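Local structure of 14-3-3 protein (Cryptosporidium parvum, 3EFZ) at residues A39-V42 and G43-D47; K110-F113 and E114-I117. The protein belongs to the 14-3-3 family and probably binds phosphoserine-containing partner proteins as a regulator of cell signalling. All coordinates share one frame; numbering follows the deposited sequence.

Contact 1: residues A39-V42 and G43-D47; sequences ADMV and GNYKD
M41 and Y45, one helical turn apart, meet where CG of M41 comes to 4.4 Å from CE1 of the Y45 ring, a loose apolar touch. M41 O stands oblique to the ring, 3.3 Å from CD1 of Y45. Rotation about the first side-chain bond places CG of Y45 opposite its own carbonyl carbon (chi1 -75°), which swings the ring back along the helix over the preceding turn. M41 O is meanwhile the acceptor for Y45 N at 3.1 Å. The polar ends of Y45 and N44 both turn to helix 63-81, where Y45 OH is hydrogen-bonded with S77 OG and N44 OD1 makes a weak hydrogen bond with R72 NH2.

Both segments belong to helix 32-54, whose i to i+4 backbone bonds run through the contact; in 14-3-3 proteins the N-terminal helices build the dimer interface. Accordingly M41 and V42 pack on L119, Y45 on D123 and K46 on R126, all three of the second subunit. The straightest bond is K46 N to V42 O, with an N-H...O angle of 177°. From there the extended K46 side chain leads away from the 39-42 turn.

N44 keeps its CB 3.4 Å from D40 O, while its backbone N donates a hydrogen bond to the same oxygen at 2.9 Å. Its CG turns anti to the backbone N (chi1 -180°), carrying the amide clear of D40.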
loop_
_atom_site.group_PDB
_atom_site.type_symbol
_atom_site.label_atom_id
_atom_site.label_comp_id
_atom_site.label_asym_id
_atom_site.label_seq_id
_atom_site.Cartn_x
_atom_site.Cartn_y
_atom_site.Cartn_z
ATOM N N ALA B 39 -5.224 -8.647 -8.484
ATOM C CA ALA B 39 -4.070 -9.531 -8.632
ATOM C C ALA B 39 -3.087 -8.955 -9.663
ATOM O O ALA B 39 -1.879 -9.178 -9.565
ATOM C CB ALA B 39 -4.497 -10.928 -9.020
ATOM N N ASP B 40 -3.611 -8.216 -10.641
ATOM C CA ASP B 40 -2.779 -7.474 -11.593
ATOM C C ASP B 40 -2.178 -6.227 -10.949
ATOM O O ASP B 40 -1.065 -5.821 -11.268
ATOM C CB ASP B 40 -3.572 -7.089 -12.848
ATOM C CG ASP B 40 -3.853 -8.276 -13.759
ATOM O OD1 ASP B 40 -3.154 -9.315 -13.667
ATOM O OD2 ASP B 40 -4.781 -8.168 -14.584
ATOM N N MET B 41 -2.922 -5.618 -10.039
ATOM C CA MET B 41 -2.412 -4.494 -9.278
ATOM C C MET B 41 -1.253 -4.957 -8.390
ATOM O O MET B 41 -0.238 -4.264 -8.279
ATOM C CB MET B 41 -3.536 -3.866 -8.451
ATOM C CG MET B 41 -3.396 -2.375 -8.272
ATOM S SD MET B 41 -4.981 -1.512 -8.166
ATOM C CE MET B 41 -4.375 0.144 -7.867
ATOM N N VAL B 42 -1.426 -6.131 -7.779
ATOM C CA VAL B 42 -0.399 -6.826 -6.986
ATOM C C VAL B 42 0.859 -7.177 -7.809
ATOM O O VAL B 42 1.975 -6.906 -7.381
ATOM C CB VAL B 42 -1.009 -8.047 -6.234
ATOM C CG1 VAL B 42 0.045 -9.053 -5.794
ATOM C CG2 VAL B 42 -1.815 -7.568 -5.021
ATOM N N GLY B 43 0.671 -7.750 -8.992
ATOM C CA GLY B 43 1.771 -7.989 -9.928
ATOM C C GLY B 43 2.495 -6.711 -10.334
ATOM O O GLY B 43 3.721 -6.699 -10.458
ATOM N N ASN B 44 1.741 -5.634 -10.539
ATOM C CA ASN B 44 2.337 -4.336 -10.824
ATOM C C ASN B 44 3.296 -3.804 -9.740
ATOM O O ASN B 44 4.381 -3.343 -10.075
ATOM C CB ASN B 44 1.274 -3.300 -11.185
ATOM C CG ASN B 44 1.873 -1.939 -11.491
ATOM O OD1 ASN B 44 1.599 -0.963 -10.791
ATOM N ND2 ASN B 44 2.710 -1.865 -12.533
ATOM N N TYR B 45 2.877 -3.852 -8.461
ATOM C CA TYR B 45 3.700 -3.451 -7.329
ATOM C C TYR B 45 4.965 -4.281 -7.329
ATOM O O TYR B 45 6.062 -3.741 -7.311
ATOM C CB TYR B 45 2.955 -3.599 -6.001
ATOM C CG TYR B 45 1.901 -2.534 -5.719
ATOM C CD1 TYR B 45 1.290 -1.821 -6.760
ATOM C CD2 TYR B 45 1.491 -2.266 -4.409
ATOM C CE1 TYR B 45 0.310 -0.880 -6.512
ATOM C CE2 TYR B 45 0.522 -1.306 -4.133
ATOM C CZ TYR B 45 -0.062 -0.622 -5.189
ATOM O OH TYR B 45 -1.031 0.293 -4.940
ATOM N N LYS B 46 4.814 -5.599 -7.381
ATOM C CA LYS B 46 5.966 -6.470 -7.468
ATOM C C LYS B 46 6.936 -6.005 -8.544
ATOM O O LYS B 46 8.118 -5.838 -8.267
ATOM C CB LYS B 46 5.572 -7.923 -7.709
ATOM C CG LYS B 46 6.787 -8.854 -7.684
ATOM C CD LYS B 46 6.403 -10.286 -8.035
ATOM C CE LYS B 46 7.603 -11.195 -7.967
ATOM N NZ LYS B 46 7.172 -12.598 -8.083
ATOM N N ASP B 47 6.427 -5.774 -9.752
ATOM C CA ASP B 47 7.279 -5.389 -10.858
ATOM C C ASP B 47 8.030 -4.068 -10.663
ATOM O O ASP B 47 9.182 -3.945 -11.097
ATOM C CB ASP B 47 6.510 -5.381 -12.183
ATOM C CG ASP B 47 7.447 -5.439 -13.386
ATOM O OD1 ASP B 47 8.217 -6.429 -13.504
ATOM O OD2 ASP B 47 7.444 -4.485 -14.201
#

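Contact 2: residues K110-F113 and E114-I117; sequences KRDF and EESI
K110 and E114 lie alongside each other and point the same way, the lysine CE resting 3.9 Å from OE1 of the carboxylate. No salt bridge closes between them, since K110 NZ stays 4.7 Å from E114 OE1 and has a long, weak ion pair with E89; the opposite charges probably still attract. Packing is closest at the root of E114, where CG sits 3.0 Å from K110 O. CG lies opposite its own carbonyl carbon (chi1 -62°), which runs the glutamate chain past the K110 carbonyl. I117 does likewise over F113 O, which its CG1 approaches to 3.4 Å.

This is one face of the long helix 100-131 in the all-helical 14-3-3 fold: I117 packs against helices 63-81 and 138-158, and the F113 ring meets F113 of the second subunit, the two planes at about 45°.

The other flank is exposed and looser. D112 and E115 carry like charges, their carboxylate planes turned 27° from each other with OD1 of D112 3.8 Å from OE2 of E115, probably a mildly unfavourable pairing tempered by solvent. Beside them a water donates to D112 O at 2.9 Å and reaches S116 OG through a weak, long bond, while R111 turns to a salt bridge with D108.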
loop_
_atom_site.group_PDB
_atom_site.type_symbol
_atom_site.label_atom_id
_atom_site.label_comp_id
_atom_site.label_asym_id
_atom_site.label_seq_id
_atom_site.Cartn_x
_atom_site.Cartn_y
_atom_site.Cartn_z
ATOM N N LYS B 110 -9.009 13.188 2.983
ATOM C CA LYS B 110 -8.672 13.489 1.589
ATOM C C LYS B 110 -7.504 14.481 1.479
ATOM O O LYS B 110 -6.580 14.270 0.702
ATOM C CB LYS B 110 -9.900 14.047 0.844
ATOM C CG LYS B 110 -9.652 14.255 -0.658
ATOM C CD LYS B 110 -10.656 15.188 -1.330
ATOM C CE LYS B 110 -10.471 15.116 -2.836
ATOM N NZ LYS B 110 -11.463 15.914 -3.589
ATOM N N ARG B 111 -7.584 15.567 2.251
ATOM C CA ARG B 111 -6.562 16.612 2.351
ATOM C C ARG B 111 -5.223 16.042 2.820
ATOM O O ARG B 111 -4.181 16.285 2.203
ATOM C CB ARG B 111 -7.056 17.668 3.342
ATOM C CG ARG B 111 -6.385 19.008 3.298
ATOM C CD ARG B 111 -7.131 19.955 4.225
ATOM N NE ARG B 111 -8.368 20.460 3.610
ATOM C CZ ARG B 111 -9.617 20.144 3.971
ATOM N NH1 ARG B 111 -9.860 19.323 4.994
ATOM N NH2 ARG B 111 -10.634 20.679 3.295
ATOM N N ASP B 112 -5.266 15.279 3.910
ATOM C CA ASP B 112 -4.102 14.591 4.445
ATOM C C ASP B 112 -3.497 13.590 3.457
ATOM O O ASP B 112 -2.295 13.511 3.321
ATOM C CB ASP B 112 -4.491 13.820 5.709
ATOM C CG ASP B 112 -4.775 14.721 6.889
ATOM O OD1 ASP B 112 -4.559 15.957 6.794
ATOM O OD2 ASP B 112 -5.210 14.173 7.925
ATOM N N PHE B 113 -4.344 12.821 2.793
ATOM C CA PHE B 113 -3.891 11.748 1.905
ATOM C C PHE B 113 -3.271 12.359 0.659
ATOM O O PHE B 113 -2.268 11.875 0.151
ATOM C CB PHE B 113 -5.061 10.814 1.568
ATOM C CG PHE B 113 -5.243 9.661 2.536
ATOM C CD1 PHE B 113 -5.148 9.847 3.922
ATOM C CD2 PHE B 113 -5.524 8.382 2.053
ATOM C CE1 PHE B 113 -5.299 8.774 4.801
ATOM C CE2 PHE B 113 -5.701 7.291 2.914
ATOM C CZ PHE B 113 -5.598 7.486 4.299
ATOM N N GLU B 114 -3.869 13.442 0.179
ATOM C CA GLU B 114 -3.340 14.190 -0.947
ATOM C C GLU B 114 -2.036 14.930 -0.615
ATOM O O GLU B 114 -1.148 14.963 -1.456
ATOM C CB GLU B 114 -4.410 15.119 -1.584
ATOM C CG GLU B 114 -5.608 14.331 -2.151
ATOM C CD GLU B 114 -6.421 15.058 -3.201
ATOM O OE1 GLU B 114 -6.768 16.239 -3.015
ATOM O OE2 GLU B 114 -6.735 14.423 -4.234
ATOM N N GLU B 115 -1.916 15.516 0.593
ATOM C CA GLU B 115 -0.648 16.100 1.073
ATOM C C GLU B 115 0.445 15.018 0.969
ATOM O O GLU B 115 1.498 15.262 0.420
ATOM C CB GLU B 115 -0.766 16.671 2.515
ATOM C CG GLU B 115 -1.378 18.114 2.601
ATOM C CD GLU B 115 -1.850 18.594 4.016
ATOM O OE1 GLU B 115 -2.277 19.782 4.124
ATOM O OE2 GLU B 115 -1.805 17.815 5.012
ATOM N N SER B 116 0.146 13.812 1.451
ATOM C CA SER B 116 1.039 12.650 1.387
ATOM C C SER B 116 1.449 12.226 -0.029
ATOM O O SER B 116 2.629 12.001 -0.280
ATOM C CB SER B 116 0.413 11.465 2.140
ATOM O OG SER B 116 0.583 11.656 3.530
ATOM N N ILE B 117 0.493 12.120 -0.953
ATOM C CA ILE B 117 0.840 11.834 -2.341
ATOM C C ILE B 117 1.794 12.919 -2.859
ATOM O O ILE B 117 2.795 12.580 -3.469
ATOM C CB ILE B 117 -0.390 11.781 -3.261
ATOM C CG1 ILE B 117 -1.296 10.603 -2.901
ATOM C CG2 ILE B 117 0.032 11.788 -4.772
ATOM C CD1 ILE B 117 -2.739 10.788 -3.461
HETATM O O HOH W 1 -0.490 14.297 5.426
#

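How the contacts relate
Contacts 1 and 2 are both single-helix contacts near the surface, each with just one buried residue, Y45 in the first and I117 in the second. They sit on different helices, 32-54 and 100-131, with centres about 23 Å apart and no touch between them. Helix 63-81 is a shared neighbour, taking side chains from both. Contact 1 takes the larger part in subunit packing, four of its residues lying within reach of the second chain, against F113 alone in contact 2. Its side-chain chemistry is an apolar and aromatic touch, whereas contact 2 is dominated by charged groups. I117 lies nearer the predicted phosphoserine-contacting R79 than M41 does.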